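Local atomic coordinates of Fe(2+) transporter FeoB (Methanocaldococcus jannaschii, PDB entry 2WJI), a protein that probably transports ferrous iron across the cell membrane in a GTP-driven system, its N-terminal G-domain, the part described here, binding GTP and GDP. Residues A[4-9]-A[84-89]. Numbering follows the deposited sequence.
Sequences YEIALI and LVVNIV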
ATOM      1  N   TYR A   4      -2.487  12.055  10.211  1.00 29.28           N
ATOM      2  CA  TYR A   4      -2.778  10.629  10.318  1.00 31.43           C
ATOM      3  C   TYR A   4      -1.515   9.827  10.014  1.00 29.15           C
ATOM      4  O   TYR A   4      -0.651  10.288   9.261  1.00 26.94           O
ATOM      5  CB  TYR A   4      -3.845  10.224   9.299  1.00 33.63           C
ATOM      6  CG  TYR A   4      -5.178  10.896   9.476  1.00 34.93           C
ATOM      7  CD1 TYR A   4      -6.114  10.390  10.362  1.00 34.80           C
ATOM      8  CD2 TYR A   4      -5.515  12.025   8.728  1.00 28.93           C
ATOM      9  CE1 TYR A   4      -7.348  10.999  10.526  1.00 39.60           C
ATOM     10  CE2 TYR A   4      -6.748  12.645   8.891  1.00 36.43           C
ATOM     11  CZ  TYR A   4      -7.659  12.124   9.790  1.00 41.80           C
ATOM     12  OH  TYR A   4      -8.888  12.721   9.955  1.00 44.03           O
ATOM     13  N   GLU A   5      -1.423   8.617  10.561  1.00 28.15           N
ATOM     14  CA  GLU A   5      -0.282   7.742  10.276  1.00 28.32           C
ATOM     15  C   GLU A   5      -0.639   6.596   9.334  1.00 29.33           C
ATOM     16  O   GLU A   5      -1.571   5.832   9.601  1.00 33.23           O
ATOM     17  CB  GLU A   5       0.337   7.207  11.570  1.00 31.96           C
ATOM     18  CG  GLU A   5       0.820   8.310  12.496  1.00 43.82           C
ATOM     19  CD  GLU A   5       2.166   7.992  13.116  1.00 58.23           C
ATOM     20  OE1 GLU A   5       2.477   8.554  14.190  1.00 63.05           O
ATOM     21  OE2 GLU A   5       2.915   7.183  12.524  1.00 59.91           O
ATOM     22  N   ILE A   6       0.122   6.486   8.244  1.00 19.68           N
ATOM     23  CA  ILE A   6      -0.136   5.528   7.173  1.00 25.00           C
ATOM     24  C   ILE A   6       1.092   4.657   6.932  1.00 30.01           C
ATOM     25  O   ILE A   6       2.212   5.170   6.886  1.00 34.59           O
ATOM     26  CB  ILE A   6      -0.490   6.293   5.855  1.00 27.28           C
ATOM     27  CG1 ILE A   6      -1.492   7.414   6.143  1.00 35.63           C
ATOM     28  CG2 ILE A   6      -1.011   5.352   4.792  1.00 29.70           C
ATOM     29  CD1 ILE A   6      -2.916   6.934   6.303  1.00 36.77           C
ATOM     30  N   ALA A   7       0.892   3.344   6.788  1.00 24.78           N
ATOM     31  CA  ALA A   7       1.980   2.429   6.453  1.00 23.63           C
ATOM     32  C   ALA A   7       1.727   1.765   5.109  1.00 24.64           C
ATOM     33  O   ALA A   7       0.604   1.347   4.833  1.00 29.29           O
ATOM     34  CB  ALA A   7       2.134   1.356   7.535  1.00 19.13           C
ATOM     35  N   LEU A   8       2.773   1.674   4.287  1.00 22.25           N
ATOM     36  CA  LEU A   8       2.737   0.922   3.039  1.00 25.18           C
ATOM     37  C   LEU A   8       3.313  -0.468   3.303  1.00 24.70           C
ATOM     38  O   LEU A   8       4.378  -0.604   3.917  1.00 26.27           O
ATOM     39  CB  LEU A   8       3.575   1.619   1.965  1.00 22.78           C
ATOM     40  CG  LEU A   8       3.319   3.121   1.775  1.00 26.68           C
ATOM     41  CD1 LEU A   8       4.212   3.704   0.680  1.00 25.95           C
ATOM     42  CD2 LEU A   8       1.847   3.390   1.480  1.00 23.05           C
ATOM     43  N   ILE A   9       2.616  -1.499   2.852  1.00 19.07           N
ATOM     44  CA  ILE A   9       3.117  -2.855   3.055  1.00 21.24           C
ATOM     45  C   ILE A   9       2.725  -3.699   1.869  1.00 22.90           C
ATOM     46  O   ILE A   9       1.685  -3.458   1.247  1.00 21.91           O
ATOM     47  CB  ILE A   9       2.585  -3.483   4.364  1.00 23.88           C
ATOM     48  CG1 ILE A   9       3.430  -4.709   4.759  1.00 25.34           C
ATOM     49  CG2 ILE A   9       1.113  -3.853   4.232  1.00 27.81           C
ATOM     50  CD1 ILE A   9       3.057  -5.298   6.104  1.00 34.84           C
ATOM     51  N   LEU A  84      -4.061   3.727   8.997  1.00 23.39           N
ATOM     52  CA  LEU A  84      -4.415   2.991   7.788  1.00 21.20           C
ATOM     53  C   LEU A  84      -3.225   2.173   7.321  1.00 24.36           C
ATOM     54  O   LEU A  84      -2.092   2.660   7.318  1.00 25.51           O
ATOM     55  CB  LEU A  84      -4.862   3.957   6.668  1.00 22.21           C
ATOM     56  CG  LEU A  84      -5.200   3.347   5.299  1.00 26.60           C
ATOM     57  CD1 LEU A  84      -6.343   2.351   5.417  1.00 31.89           C
ATOM     58  CD2 LEU A  84      -5.539   4.418   4.244  1.00 25.48           C
ATOM     59  N   VAL A  85      -3.478   0.926   6.940  1.00 21.35           N
ATOM     60  CA  VAL A  85      -2.457   0.125   6.285  1.00 24.02           C
ATOM     61  C   VAL A  85      -2.812   0.069   4.808  1.00 27.13           C
ATOM     62  O   VAL A  85      -3.894  -0.401   4.440  1.00 32.38           O
ATOM     63  CB  VAL A  85      -2.363  -1.296   6.883  1.00 24.42           C
ATOM     64  CG1 VAL A  85      -1.440  -2.182   6.041  1.00 25.01           C
ATOM     65  CG2 VAL A  85      -1.870  -1.237   8.329  1.00 25.93           C
ATOM     66  N   VAL A  86      -1.922   0.588   3.966  1.00 25.52           N
ATOM     67  CA  VAL A  86      -2.132   0.552   2.531  1.00 21.77           C
ATOM     68  C   VAL A  86      -1.410  -0.679   1.981  1.00 27.32           C
ATOM     69  O   VAL A  86      -0.181  -0.701   1.864  1.00 28.01           O
ATOM     70  CB  VAL A  86      -1.632   1.841   1.829  1.00 17.23           C
ATOM     71  CG1 VAL A  86      -1.816   1.736   0.334  1.00 22.71           C
ATOM     72  CG2 VAL A  86      -2.373   3.069   2.345  1.00 17.95           C
ATOM     73  N   ASN A  87      -2.179  -1.715   1.671  1.00 24.28           N
ATOM     74  CA  ASN A  87      -1.604  -2.965   1.194  1.00 28.19           C
ATOM     75  C   ASN A  87      -1.440  -2.877  -0.320  1.00 24.29           C
ATOM     76  O   ASN A  87      -2.425  -2.882  -1.078  1.00 21.38           O
ATOM     77  CB  ASN A  87      -2.484  -4.148   1.614  1.00 27.05           C
ATOM     78  CG  ASN A  87      -1.942  -5.496   1.154  1.00 32.78           C
ATOM     79  OD1 ASN A  87      -0.740  -5.672   0.906  1.00 32.82           O
ATOM     80  ND2 ASN A  87      -2.842  -6.468   1.047  1.00 28.78           N
ATOM     81  N   ILE A  88      -0.188  -2.754  -0.751  1.00 22.94           N
ATOM     82  CA  ILE A  88       0.109  -2.628  -2.176  1.00 24.93           C
ATOM     83  C   ILE A  88       0.266  -4.012  -2.769  1.00 21.99           C
ATOM     84  O   ILE A  88       1.046  -4.828  -2.268  1.00 21.54           O
ATOM     85  CB  ILE A  88       1.376  -1.796  -2.419  1.00 23.21           C
ATOM     86  CG1 ILE A  88       1.156  -0.371  -1.894  1.00 28.02           C
ATOM     87  CG2 ILE A  88       1.732  -1.794  -3.910  1.00 27.09           C
ATOM     88  CD1 ILE A  88       2.427   0.395  -1.612  1.00 31.66           C
ATOM     89  N   VAL A  89      -0.495  -4.279  -3.822  1.00 22.57           N
ATOM     90  CA  VAL A  89      -0.502  -5.585  -4.459  1.00 26.94           C
ATOM     91  C   VAL A  89      -0.243  -5.470  -5.963  1.00 30.64           C
ATOM     92  O   VAL A  89      -0.619  -4.479  -6.597  1.00 33.19           O
ATOM     93  CB  VAL A  89      -1.841  -6.315  -4.202  1.00 30.93           C
ATOM     94  CG1 VAL A  89      -2.169  -6.312  -2.710  1.00 37.55           C
ATOM     95  CG2 VAL A  89      -2.956  -5.674  -4.983  1.00 30.17           C
TER
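Ile-6 overlaps two residues of the neighbouring strand with separate branches: CD1 lies 3.6 Å from CB of Leu-84, while its CG2 comes equally close to CG2 of Val-86. The strands 4-9 and 84-89 are parallel neighbours in the central sheet of the P-loop GTPase fold, and the first leads directly into the P-loop at Gly-10. In Ile-6, CG2 stands anti to the backbone N, and chi2 of -78° folds CD1 over toward Leu-84. Leu-8 continues this face, its CD2 beside CB of Val-86, and Ile-159 of helix 152-162 packs on Ile-6, Leu-84 and Val-86. An alanine in place of Ile-6 would probably open a gap between Leu-84, Val-86 and Ile-159. The other face carries Ala-7, Val-85 and Ile-9, where CG2 of Ile-9 meets CG1 of Val-85 at 3.5 Å; Ile-9 also packs on Ala-73 and Ile-77 of helix 68-80. A backbone ladder joins the strands, weak at its start, from Leu-84 N to Glu-5 O, and firmer from Ala-7 onward. Near the nucleotide end, Ile-88 reaches Leu-8 CB with CD1 and also touches Val-14 of the P-loop. There the ladder closes with Ile-88 N donating to Ile-9 O at 2.8 Å.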